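Local coordinates for protein bacteriophage virulence determinant (Salmonella enterica subsp. enterica serovar Typhimurium str. 14028S, PDB 6GGR) that probably acts as a zinc metalloprotease of the PipA family, a phage-encoded Salmonella virulence effector that cleaves host NF-kappaB subunits, at residues Asp68-Val73 / Leu109-Asn114; Glu113-Thr118 / Ile133-Asp138; Ser151-Gln156 / Thr201-Ile206. One frame throughout, in Å; residues are numbered along the deposited sequence.

Interaction 1. Residues Asp68-Val73 / Leu109-Asn114; sequences DECREV and LGAGEN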
ATOM      1  N   ASP B  68      -7.534 -13.950 -16.003  1.00 72.32           N
ATOM      2  CA  ASP B  68      -7.126 -13.955 -17.403  1.00 75.84           C
ATOM      3  C   ASP B  68      -6.775 -12.550 -17.879  1.00 69.48           C
ATOM      4  O   ASP B  68      -5.808 -12.362 -18.627  1.00 66.66           O
ATOM      5  CB  ASP B  68      -8.234 -14.560 -18.267  1.00 81.21           C
ATOM      6  CG  ASP B  68      -8.414 -16.052 -18.028  1.00 83.66           C
ATOM      7  OD1 ASP B  68      -7.395 -16.759 -17.875  1.00 84.72           O
ATOM      8  OD2 ASP B  68      -9.573 -16.518 -17.994  1.00 75.37           O
ATOM      9  N   GLU B  69      -7.543 -11.547 -17.449  1.00 74.52           N
ATOM     10  CA  GLU B  69      -7.259 -10.170 -17.843  1.00 73.25           C
ATOM     11  C   GLU B  69      -5.893  -9.730 -17.338  1.00 65.04           C
ATOM     12  O   GLU B  69      -5.080  -9.189 -18.096  1.00 56.97           O
ATOM     13  CB  GLU B  69      -8.352  -9.241 -17.313  1.00 72.48           C
ATOM     14  CG  GLU B  69      -9.705  -9.438 -17.985  1.00 82.25           C
ATOM     15  CD  GLU B  69     -10.857  -8.846 -17.189  1.00 88.87           C
ATOM     16  OE1 GLU B  69     -10.607  -8.252 -16.119  1.00 92.71           O
ATOM     17  OE2 GLU B  69     -12.016  -8.978 -17.636  1.00 88.43           O
ATOM     18  N   CYS B  70      -5.619  -9.962 -16.052  1.00 62.08           N
ATOM     19  CA  CYS B  70      -4.354  -9.522 -15.476  1.00 55.44           C
ATOM     20  C   CYS B  70      -3.187 -10.349 -16.003  1.00 47.73           C
ATOM     21  O   CYS B  70      -2.102  -9.810 -16.243  1.00 51.00           O
ATOM     22  CB  CYS B  70      -4.422  -9.588 -13.950  1.00 50.64           C
ATOM     23  SG  CYS B  70      -5.462  -8.293 -13.199  1.00 62.17           S
ATOM     24  N   ARG B  71      -3.390 -11.655 -16.198  1.00 54.59           N
ATOM     25  CA  ARG B  71      -2.311 -12.499 -16.702  1.00 51.59           C
ATOM     26  C   ARG B  71      -1.924 -12.111 -18.125  1.00 54.38           C
ATOM     27  O   ARG B  71      -0.738 -12.101 -18.474  1.00 46.67           O
ATOM     28  CB  ARG B  71      -2.716 -13.973 -16.656  1.00 53.42           C
ATOM     29  CG  ARG B  71      -1.527 -14.917 -16.757  1.00 51.55           C
ATOM     30  CD  ARG B  71      -1.914 -16.305 -17.243  1.00 57.71           C
ATOM     31  NE  ARG B  71      -0.740 -17.169 -17.343  1.00 69.80           N
ATOM     32  CZ  ARG B  71       0.034 -17.278 -18.419  1.00 76.25           C
ATOM     33  NH1 ARG B  71      -0.229 -16.585 -19.520  1.00 82.25           N
ATOM     34  NH2 ARG B  71       1.082 -18.089 -18.396  1.00 72.30           N
ATOM     35  N   GLU B  72      -2.915 -11.814 -18.968  1.00 59.03           N
ATOM     36  CA  GLU B  72      -2.626 -11.364 -20.326  1.00 61.35           C
ATOM     37  C   GLU B  72      -1.751 -10.115 -20.306  1.00 61.37           C
ATOM     38  O   GLU B  72      -0.752 -10.029 -21.029  1.00 58.01           O
ATOM     39  CB  GLU B  72      -3.936 -11.104 -21.072  1.00 68.20           C
ATOM     40  CG  GLU B  72      -3.767 -10.771 -22.547  1.00 82.20           C
ATOM     41  CD  GLU B  72      -3.675  -9.281 -22.815  1.00 95.10           C
ATOM     42  OE1 GLU B  72      -4.352  -8.500 -22.112  1.00 99.26           O
ATOM     43  OE2 GLU B  72      -2.923  -8.890 -23.731  1.00 98.09           O
ATOM     44  N   VAL B  73      -2.109  -9.137 -19.470  1.00 56.96           N
ATOM     45  CA  VAL B  73      -1.312  -7.917 -19.355  1.00 54.27           C
ATOM     46  C   VAL B  73       0.064  -8.238 -18.785  1.00 48.21           C
ATOM     47  O   VAL B  73       1.088  -7.745 -19.272  1.00 44.13           O
ATOM     48  CB  VAL B  73      -2.051  -6.875 -18.498  1.00 50.01           C
ATOM     49  CG1 VAL B  73      -1.161  -5.655 -18.222  1.00 49.22           C
ATOM     50  CG2 VAL B  73      -3.332  -6.446 -19.190  1.00 53.41           C
ATOM     51  N   LEU B 109      -1.088 -15.623  -8.553  1.00 51.10           N
ATOM     52  CA  LEU B 109      -1.457 -14.307  -9.067  1.00 52.46           C
ATOM     53  C   LEU B 109      -2.751 -13.871  -8.387  1.00 56.41           C
ATOM     54  O   LEU B 109      -3.829 -14.389  -8.689  1.00 61.02           O
ATOM     55  CB  LEU B 109      -1.603 -14.344 -10.585  1.00 54.57           C
ATOM     56  CG  LEU B 109      -2.074 -13.036 -11.226  1.00 52.67           C
ATOM     57  CD1 LEU B 109      -1.114 -11.899 -10.908  1.00 53.73           C
ATOM     58  CD2 LEU B 109      -2.235 -13.190 -12.729  1.00 56.76           C
ATOM     59  N   GLY B 110      -2.644 -12.922  -7.457  1.00 54.11           N
ATOM     60  CA  GLY B 110      -3.818 -12.351  -6.824  1.00 60.05           C
ATOM     61  C   GLY B 110      -4.449 -11.272  -7.681  1.00 63.00           C
ATOM     62  O   GLY B 110      -4.438 -10.091  -7.316  1.00 64.96           O
ATOM     63  N   ALA B 111      -5.001 -11.670  -8.825  1.00 63.77           N
ATOM     64  CA  ALA B 111      -5.502 -10.706  -9.796  1.00 57.16           C
ATOM     65  C   ALA B 111      -6.651  -9.891  -9.215  1.00 53.43           C
ATOM     66  O   ALA B 111      -7.519 -10.418  -8.513  1.00 56.03           O
ATOM     67  CB  ALA B 111      -5.963 -11.424 -11.065  1.00 47.99           C
ATOM     68  N   GLY B 112      -6.659  -8.597  -9.527  1.00 53.86           N
ATOM     69  CA  GLY B 112      -7.682  -7.705  -9.032  1.00 53.58           C
ATOM     70  C   GLY B 112      -7.513  -7.279  -7.592  1.00 52.49           C
ATOM     71  O   GLY B 112      -8.403  -6.614  -7.052  1.00 59.73           O
ATOM     72  N   GLU B 113      -6.403  -7.634  -6.955  1.00 51.44           N
ATOM     73  CA  GLU B 113      -6.142  -7.280  -5.569  1.00 51.35           C
ATOM     74  C   GLU B 113      -5.130  -6.141  -5.493  1.00 50.62           C
ATOM     75  O   GLU B 113      -4.454  -5.803  -6.469  1.00 45.46           O
ATOM     76  CB  GLU B 113      -5.636  -8.499  -4.793  1.00 58.01           C
ATOM     77  CG  GLU B 113      -6.563  -9.703  -4.872  1.00 71.70           C
ATOM     78  CD  GLU B 113      -7.918  -9.433  -4.250  1.00 94.44           C
ATOM     79  OE1 GLU B 113      -7.980  -8.662  -3.269  1.00102.44           O
ATOM     80  OE2 GLU B 113      -8.921  -9.986  -4.746  1.00106.64           O
ATOM     81  N   ASN B 114      -5.036  -5.545  -4.307  1.00 42.74           N
ATOM     82  CA  ASN B 114      -4.102  -4.449  -4.093  1.00 44.66           C
ATOM     83  C   ASN B 114      -2.686  -4.895  -4.437  1.00 45.09           C
ATOM     84  O   ASN B 114      -2.274  -6.013  -4.119  1.00 49.82           O
ATOM     85  CB  ASN B 114      -4.173  -3.972  -2.641  1.00 52.97           C
ATOM     86  CG  ASN B 114      -3.514  -2.623  -2.438  1.00 56.90           C
ATOM     87  OD1 ASN B 114      -3.963  -1.614  -2.981  1.00 53.99           O
ATOM     88  ND2 ASN B 114      -2.451  -2.594  -1.642  1.00 68.17           N
TER
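A helix packed against the end of an outermost strand of a mixed three-stranded sheet makes this contact: helix 64-84 passes over strand 107-111 just where the chain leaves it through a type II beta turn, G110-E113. The segment axes cross at 117°. They approach to 8.5 Å, with C70 CA only 5.9 Å from A111 CA, and so close an approach suits small groups. C70, short and ending in a single buried sulfur, fills the narrow gap beside A111. Its CB meets the methyl of A111 at 3.8 Å, and with SG anti to its own carbonyl carbon (chi1 -73°) the sulfur reaches that same methyl and lies beside the turn. A111, the second residue of the turn, adds just one carbon. G112 is third, where a type II turn needs the positive phi (77°) that glycine adopts easily; E113 N closes the turn onto G110 O at 3.2 Å. Two residues before A111, L109 has CG anti to its backbone N, which carries CD2 to the helix. R71 offers only its base here, since its extended chain runs off toward A46 and E47 of helix 45-49. No hydrogen bond crosses: L109 CD2 simply rests 4.0 Å from both R71 N and R71 CB.

Interaction 2. Residues Glu113-Thr118 / Ile133-Asp138; sequences ENFGTT and IALNLD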
ATOM      1  N   GLU B 113      -6.403  -7.634  -6.955  1.00 51.44           N
ATOM      2  CA  GLU B 113      -6.142  -7.280  -5.569  1.00 51.35           C
ATOM      3  C   GLU B 113      -5.130  -6.141  -5.493  1.00 50.62           C
ATOM      4  O   GLU B 113      -4.454  -5.803  -6.469  1.00 45.46           O
ATOM      5  CB  GLU B 113      -5.636  -8.499  -4.793  1.00 58.01           C
ATOM      6  CG  GLU B 113      -6.563  -9.703  -4.872  1.00 71.70           C
ATOM      7  CD  GLU B 113      -7.918  -9.433  -4.250  1.00 94.44           C
ATOM      8  OE1 GLU B 113      -7.980  -8.662  -3.269  1.00102.44           O
ATOM      9  OE2 GLU B 113      -8.921  -9.986  -4.746  1.00106.64           O
ATOM     10  N   ASN B 114      -5.036  -5.545  -4.307  1.00 42.74           N
ATOM     11  CA  ASN B 114      -4.102  -4.449  -4.093  1.00 44.66           C
ATOM     12  C   ASN B 114      -2.686  -4.895  -4.437  1.00 45.09           C
ATOM     13  O   ASN B 114      -2.274  -6.013  -4.119  1.00 49.82           O
ATOM     14  CB  ASN B 114      -4.173  -3.972  -2.641  1.00 52.97           C
ATOM     15  CG  ASN B 114      -3.514  -2.623  -2.438  1.00 56.90           C
ATOM     16  OD1 ASN B 114      -3.963  -1.614  -2.981  1.00 53.99           O
ATOM     17  ND2 ASN B 114      -2.451  -2.594  -1.642  1.00 68.17           N
ATOM     18  N   PHE B 115      -1.944  -4.014  -5.104  1.00 39.27           N
ATOM     19  CA  PHE B 115      -0.581  -4.328  -5.516  1.00 40.55           C
ATOM     20  C   PHE B 115       0.257  -4.788  -4.329  1.00 38.16           C
ATOM     21  O   PHE B 115       0.375  -4.078  -3.327  1.00 46.95           O
ATOM     22  CB  PHE B 115       0.058  -3.100  -6.171  1.00 33.01           C
ATOM     23  CG  PHE B 115      -0.385  -2.869  -7.589  1.00 34.92           C
ATOM     24  CD1 PHE B 115       0.002  -3.734  -8.601  1.00 32.83           C
ATOM     25  CD2 PHE B 115      -1.173  -1.780  -7.914  1.00 36.80           C
ATOM     26  CE1 PHE B 115      -0.401  -3.520  -9.906  1.00 40.00           C
ATOM     27  CE2 PHE B 115      -1.574  -1.562  -9.223  1.00 34.20           C
ATOM     28  CZ  PHE B 115      -1.190  -2.433 -10.214  1.00 37.39           C
ATOM     29  N   GLY B 116       0.847  -5.971  -4.446  1.00 40.68           N
ATOM     30  CA  GLY B 116       1.690  -6.483  -3.386  1.00 42.45           C
ATOM     31  C   GLY B 116       2.233  -7.850  -3.742  1.00 44.28           C
ATOM     32  O   GLY B 116       1.752  -8.518  -4.665  1.00 39.34           O
ATOM     33  N   THR B 117       3.259  -8.250  -2.994  1.00 40.22           N
ATOM     34  CA  THR B 117       3.859  -9.566  -3.149  1.00 45.57           C
ATOM     35  C   THR B 117       4.415 -10.004  -1.805  1.00 44.00           C
ATOM     36  O   THR B 117       4.941  -9.183  -1.050  1.00 47.77           O
ATOM     37  CB  THR B 117       4.984  -9.578  -4.194  1.00 67.52           C
ATOM     38  OG1 THR B 117       6.098  -8.819  -3.710  1.00 73.03           O
ATOM     39  CG2 THR B 117       4.517  -8.990  -5.509  1.00 38.89           C
ATOM     40  N   THR B 118       4.307 -11.298  -1.525  1.00 46.18           N
ATOM     41  CA  THR B 118       4.753 -11.852  -0.252  1.00 55.18           C
ATOM     42  C   THR B 118       6.260 -12.075  -0.289  1.00 58.96           C
ATOM     43  O   THR B 118       6.753 -12.879  -1.088  1.00 61.92           O
ATOM     44  CB  THR B 118       4.027 -13.163   0.034  1.00 61.27           C
ATOM     45  OG1 THR B 118       4.275 -14.089  -1.031  1.00 69.03           O
ATOM     46  CG2 THR B 118       2.530 -12.932   0.154  1.00 67.03           C
ATOM     47  N   ILE B 133       1.578 -12.910  -5.763  1.00 47.15           N
ATOM     48  CA  ILE B 133       1.829 -11.650  -6.451  1.00 48.11           C
ATOM     49  C   ILE B 133       0.465 -11.041  -6.745  1.00 51.70           C
ATOM     50  O   ILE B 133      -0.304 -11.590  -7.544  1.00 44.83           O
ATOM     51  CB  ILE B 133       2.640 -11.848  -7.741  1.00 53.07           C
ATOM     52  CG1 ILE B 133       4.090 -12.198  -7.409  1.00 64.11           C
ATOM     53  CG2 ILE B 133       2.599 -10.596  -8.616  1.00 52.42           C
ATOM     54  CD1 ILE B 133       4.853 -12.806  -8.569  1.00 59.90           C
ATOM     55  N   ALA B 134       0.161  -9.913  -6.104  1.00 46.14           N
ATOM     56  CA  ALA B 134      -1.133  -9.260  -6.248  1.00 44.17           C
ATOM     57  C   ALA B 134      -1.022  -8.134  -7.268  1.00 39.24           C
ATOM     58  O   ALA B 134      -0.210  -7.216  -7.102  1.00 37.42           O
ATOM     59  CB  ALA B 134      -1.627  -8.723  -4.903  1.00 43.25           C
ATOM     60  N   LEU B 135      -1.843  -8.202  -8.315  1.00 40.83           N
ATOM     61  CA  LEU B 135      -1.852  -7.198  -9.368  1.00 49.73           C
ATOM     62  C   LEU B 135      -3.291  -6.863  -9.727  1.00 42.56           C
ATOM     63  O   LEU B 135      -4.192  -7.692  -9.578  1.00 42.38           O
ATOM     64  CB  LEU B 135      -1.108  -7.687 -10.617  1.00 49.42           C
ATOM     65  CG  LEU B 135       0.328  -8.171 -10.406  1.00 52.43           C
ATOM     66  CD1 LEU B 135       0.836  -8.883 -11.649  1.00 45.93           C
ATOM     67  CD2 LEU B 135       1.249  -7.015 -10.042  1.00 56.74           C
ATOM     68  N   ASN B 136      -3.499  -5.636 -10.207  1.00 38.86           N
ATOM     69  CA  ASN B 136      -4.814  -5.204 -10.658  1.00 40.48           C
ATOM     70  C   ASN B 136      -4.638  -4.195 -11.782  1.00 40.90           C
ATOM     71  O   ASN B 136      -3.554  -3.644 -11.988  1.00 39.76           O
ATOM     72  CB  ASN B 136      -5.633  -4.587  -9.521  1.00 42.74           C
ATOM     73  CG  ASN B 136      -5.047  -3.276  -9.028  1.00 46.82           C
ATOM     74  OD1 ASN B 136      -5.176  -2.240  -9.682  1.00 42.36           O
ATOM     75  ND2 ASN B 136      -4.396  -3.316  -7.871  1.00 42.76           N
ATOM     76  N   LEU B 137      -5.731  -3.953 -12.507  1.00 41.50           N
ATOM     77  CA  LEU B 137      -5.750  -3.011 -13.619  1.00 45.85           C
ATOM     78  C   LEU B 137      -6.508  -1.735 -13.265  1.00 56.33           C
ATOM     79  O   LEU B 137      -7.061  -1.069 -14.143  1.00 65.25           O
ATOM     80  CB  LEU B 137      -6.356  -3.670 -14.856  1.00 46.46           C
ATOM     81  CG  LEU B 137      -5.563  -4.866 -15.385  1.00 44.80           C
ATOM     82  CD1 LEU B 137      -6.443  -5.762 -16.242  1.00 51.02           C
ATOM     83  CD2 LEU B 137      -4.349  -4.396 -16.171  1.00 59.73           C
ATOM     84  N   ASP B 138      -6.536  -1.381 -11.977  1.00 61.16           N
ATOM     85  CA  ASP B 138      -7.218  -0.165 -11.549  1.00 70.24           C
ATOM     86  C   ASP B 138      -6.440   1.092 -11.918  1.00 68.74           C
ATOM     87  O   ASP B 138      -7.018   2.184 -11.914  1.00 66.55           O
ATOM     88  CB  ASP B 138      -7.464  -0.204 -10.039  1.00 82.29           C
ATOM     89  CG  ASP B 138      -8.211  -1.452  -9.601  1.00 89.72           C
ATOM     90  OD1 ASP B 138      -8.867  -2.087 -10.456  1.00 89.83           O
ATOM     91  OD2 ASP B 138      -8.146  -1.798  -8.402  1.00 88.34           O
TER
HETATM   92  O   HOH W   1      -3.663  -0.896  -5.928  1.00 35.19           O
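N136, in the chain that follows strand 132-135, has CG in the crowded position between its backbone N and carbonyl carbon (chi1 67°), which turns the amide back over the neighbouring segment. Its CB passes 3.5 Å from E113 O. Beyond it the amide crosses the F115 ring, the two planes 48° apart, with ND2 3.5 Å above one ring face and offset toward the rim. One N-H of ND2 runs almost straight (171°) to E113 O at 2.9 Å, arriving above the carbonyl plane; the other goes to water 1, which in turn donates to N114 OD1. OD1 takes D138 N at 2.8 Å on a lone pair, an Asx turn. An amide suits this spot because ND2 can donate across to E113 O while OD1 accepts from its own segment. The F115 ring presents its edge, CD1, to L135 CD2 at 3.8 Å. Further along, G116 and A134 form an antiparallel hydrogen-bonded pair, G116 N to A134 O at 3.1 Å and A134 N to G116 O at 2.6 Å. T117 and I133, a non-hydrogen-bonded pair, lie side by side. T117 also touches H170, a zinc ligand in another structure of this protein, though no metal is bound to this chain here. It makes backbone hydrogen bonds with the chain of another protein, consistent with the edge strand that flanks the cleft of zinc metalloproteases and receives a bound peptide chain.

Interaction 3. Residues Ser151-Gln156 / Thr201-Ile206; sequences SNDGPQ and TSPPRI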
ATOM      1  N   SER B 151       9.314  12.291  -7.933  1.00 34.40           N
ATOM      2  CA  SER B 151      10.340  12.415  -8.958  1.00 40.22           C
ATOM      3  C   SER B 151      10.872  13.839  -8.951  1.00 42.69           C
ATOM      4  O   SER B 151      10.373  14.710  -8.233  1.00 35.51           O
ATOM      5  CB  SER B 151       9.801  12.067 -10.351  1.00 34.38           C
ATOM      6  OG  SER B 151       9.104  13.168 -10.912  1.00 37.70           O
ATOM      7  N   ASN B 152      11.898  14.077  -9.770  1.00 48.93           N
ATOM      8  CA  ASN B 152      12.443  15.423  -9.904  1.00 47.32           C
ATOM      9  C   ASN B 152      11.515  16.338 -10.691  1.00 43.01           C
ATOM     10  O   ASN B 152      11.665  17.562 -10.615  1.00 47.14           O
ATOM     11  CB  ASN B 152      13.812  15.377 -10.581  1.00 44.08           C
ATOM     12  CG  ASN B 152      14.865  14.703  -9.725  1.00 44.84           C
ATOM     13  OD1 ASN B 152      14.880  14.859  -8.503  1.00 49.22           O
ATOM     14  ND2 ASN B 152      15.757  13.954 -10.363  1.00 45.20           N
ATOM     15  N   ASP B 153      10.573  15.776 -11.448  1.00 41.85           N
ATOM     16  CA  ASP B 153       9.602  16.552 -12.206  1.00 46.61           C
ATOM     17  C   ASP B 153       8.283  16.705 -11.465  1.00 44.53           C
ATOM     18  O   ASP B 153       7.263  17.024 -12.084  1.00 43.89           O
ATOM     19  CB  ASP B 153       9.353  15.904 -13.569  1.00 45.96           C
ATOM     20  CG  ASP B 153      10.588  15.880 -14.439  1.00 46.96           C
ATOM     21  OD1 ASP B 153      11.497  16.708 -14.220  1.00 60.25           O
ATOM     22  OD2 ASP B 153      10.644  15.025 -15.348  1.00 45.69           O
ATOM     23  N   GLY B 154       8.280  16.483 -10.154  1.00 46.88           N
ATOM     24  CA  GLY B 154       7.062  16.518  -9.384  1.00 40.63           C
ATOM     25  C   GLY B 154       6.401  15.159  -9.300  1.00 36.41           C
ATOM     26  O   GLY B 154       6.889  14.162  -9.845  1.00 30.69           O
ATOM     27  N   PRO B 155       5.261  15.098  -8.619  1.00 40.26           N
ATOM     28  CA  PRO B 155       4.589  13.808  -8.428  1.00 32.55           C
ATOM     29  C   PRO B 155       4.153  13.207  -9.753  1.00 29.19           C
ATOM     30  O   PRO B 155       3.572  13.884 -10.604  1.00 37.85           O
ATOM     31  CB  PRO B 155       3.390  14.161  -7.541  1.00 35.96           C
ATOM     32  CG  PRO B 155       3.147  15.618  -7.787  1.00 40.82           C
ATOM     33  CD  PRO B 155       4.500  16.218  -8.036  1.00 33.80           C
ATOM     34  N   GLN B 156       4.440  11.919  -9.918  1.00 28.06           N
ATOM     35  CA  GLN B 156       4.079  11.166 -11.109  1.00 27.03           C
ATOM     36  C   GLN B 156       3.056  10.103 -10.739  1.00 29.69           C
ATOM     37  O   GLN B 156       3.147   9.491  -9.670  1.00 32.46           O
ATOM     38  CB  GLN B 156       5.309  10.496 -11.733  1.00 25.81           C
ATOM     39  CG  GLN B 156       6.452  11.442 -12.031  1.00 31.57           C
ATOM     40  CD  GLN B 156       6.078  12.499 -13.044  1.00 35.55           C
ATOM     41  OE1 GLN B 156       5.624  12.184 -14.143  1.00 31.56           O
ATOM     42  NE2 GLN B 156       6.254  13.762 -12.676  1.00 41.25           N
ATOM     43  N   THR B 201       8.977   6.312 -20.651  1.00 28.62           N
ATOM     44  CA  THR B 201       9.282   7.738 -20.568  1.00 39.94           C
ATOM     45  C   THR B 201       9.169   8.303 -19.153  1.00 43.03           C
ATOM     46  O   THR B 201       9.724   9.376 -18.886  1.00 39.41           O
ATOM     47  CB  THR B 201       8.343   8.507 -21.508  1.00 60.82           C
ATOM     48  OG1 THR B 201       8.562   8.074 -22.856  1.00 62.61           O
ATOM     49  CG2 THR B 201       8.560  10.019 -21.423  1.00 83.53           C
ATOM     50  N   SER B 202       8.471   7.621 -18.252  1.00 34.29           N
ATOM     51  CA  SER B 202       8.185   8.197 -16.944  1.00 35.54           C
ATOM     52  C   SER B 202       9.484   8.621 -16.259  1.00 40.61           C
ATOM     53  O   SER B 202      10.498   7.923 -16.373  1.00 35.55           O
ATOM     54  CB  SER B 202       7.438   7.192 -16.066  1.00 35.32           C
ATOM     55  OG  SER B 202       8.277   6.112 -15.686  1.00 36.62           O
ATOM     56  N   PRO B 203       9.496   9.748 -15.544  1.00 41.26           N
ATOM     57  CA  PRO B 203      10.696  10.112 -14.798  1.00 39.35           C
ATOM     58  C   PRO B 203      10.994   9.073 -13.741  1.00 37.79           C
ATOM     59  O   PRO B 203      10.072   8.462 -13.171  1.00 30.98           O
ATOM     60  CB  PRO B 203      10.323  11.465 -14.167  1.00 49.66           C
ATOM     61  CG  PRO B 203       9.118  11.941 -14.894  1.00 41.65           C
ATOM     62  CD  PRO B 203       8.408  10.722 -15.358  1.00 39.94           C
ATOM     63  N   PRO B 204      12.269   8.833 -13.441  1.00 36.82           N
ATOM     64  CA  PRO B 204      12.591   7.843 -12.407  1.00 31.37           C
ATOM     65  C   PRO B 204      12.136   8.295 -11.029  1.00 34.85           C
ATOM     66  O   PRO B 204      12.029   9.488 -10.734  1.00 35.82           O
ATOM     67  CB  PRO B 204      14.115   7.718 -12.486  1.00 37.62           C
ATOM     68  CG  PRO B 204      14.574   8.952 -13.161  1.00 48.84           C
ATOM     69  CD  PRO B 204      13.476   9.387 -14.073  1.00 40.49           C
ATOM     70  N   ARG B 205      11.870   7.309 -10.179  1.00 31.22           N
ATOM     71  CA  ARG B 205      11.343   7.540  -8.840  1.00 36.80           C
ATOM     72  C   ARG B 205      12.506   7.809  -7.895  1.00 38.07           C
ATOM     73  O   ARG B 205      13.307   6.913  -7.617  1.00 33.25           O
ATOM     74  CB  ARG B 205      10.533   6.327  -8.396  1.00 38.04           C
ATOM     75  CG  ARG B 205       9.864   6.443  -7.043  1.00 38.46           C
ATOM     76  CD  ARG B 205       9.114   5.158  -6.761  1.00 35.15           C
ATOM     77  NE  ARG B 205       8.315   5.205  -5.545  1.00 31.36           N
ATOM     78  CZ  ARG B 205       7.617   4.172  -5.084  1.00 32.11           C
ATOM     79  NH1 ARG B 205       7.623   3.016  -5.745  1.00 30.40           N
ATOM     80  NH2 ARG B 205       6.912   4.292  -3.967  1.00 35.94           N
ATOM     81  N   ILE B 206      12.593   9.043  -7.387  1.00 37.50           N
ATOM     82  CA  ILE B 206      13.738   9.457  -6.583  1.00 36.55           C
ATOM     83  C   ILE B 206      13.600   9.083  -5.116  1.00 41.87           C
ATOM     84  O   ILE B 206      14.602   9.118  -4.385  1.00 41.78           O
ATOM     85  CB  ILE B 206      13.972  10.978  -6.696  1.00 49.02           C
ATOM     86  CG1 ILE B 206      12.827  11.762  -6.039  1.00 55.33           C
ATOM     87  CG2 ILE B 206      14.131  11.374  -8.161  1.00 46.71           C
ATOM     88  CD1 ILE B 206      13.001  13.270  -6.083  1.00 51.80           C
TER
HETATM   89  O   HOH W   2      12.891  11.732 -11.310  1.00 31.61           O
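Two side-chain amides are each met by an aliphatic group over one face. P203 CG sits almost directly above Q156 CD at 3.6 Å, and the neighbouring ring carbon, P203 CD, comes 3.4 Å from Q156 OE1. The edge of this amide serves G154 instead: NE2 donates to G154 O at 2.9 Å, in the amide plane of Q156 but well above the G154 carbonyl plane. The N152 amide has I206 CG2 over one face, 3.8 Å from N152 CG, while I206 CD1 reaches past the oxygen to 3.5 Å from N152 OD1. The D153 carboxylate approaches P203 CG obliquely through OD2. P203 suits its place as a compact, rigid aliphatic ring that packs against S151, D153 and the amide face of Q156. S151 holds the type I turn S151-G154 together: OG donates to G154 O at 2.7 Å on a lone pair and accepts D153 N at 3.0 Å, an ST turn. G154 O is thus gripped by two donors. At the backbone angles of G154 (phi 91°) a CB would collide with P155 CD and the preceding carbonyl O, so glycine suits the position. Water 2 bridges N152 N to P204 O. The turn connects strands 148-149 and 156-157, where Y149 OH bonds P203 O; P204 packs on N192 and K196 of helix 186-197 and on E17 of helix 16-19.

How the interactions relate
Following the chain from the N terminus, interaction 1 closes first, joining helix 64-84 to strand 107-111 around a largely helical intervening stretch. Interaction 2 begins where it ends, the two sharing E113 and N114, and closes a short, partly unmodelled loop by returning strand 132-135 beside strand 116-117. The two contacts also touch: G110 N probably bonds I133 O at 2.7 Å. Strand 132-135 is the middle strand of the sheet, parallel to 107-111 and antiparallel to 116-117. Interaction 3 follows in series, neither nested nor crossing, its centre about 22 Å from that of interaction 2; spanning the zinc-binding helix 160-173, it ties a hairpin tip to the C-terminal loop.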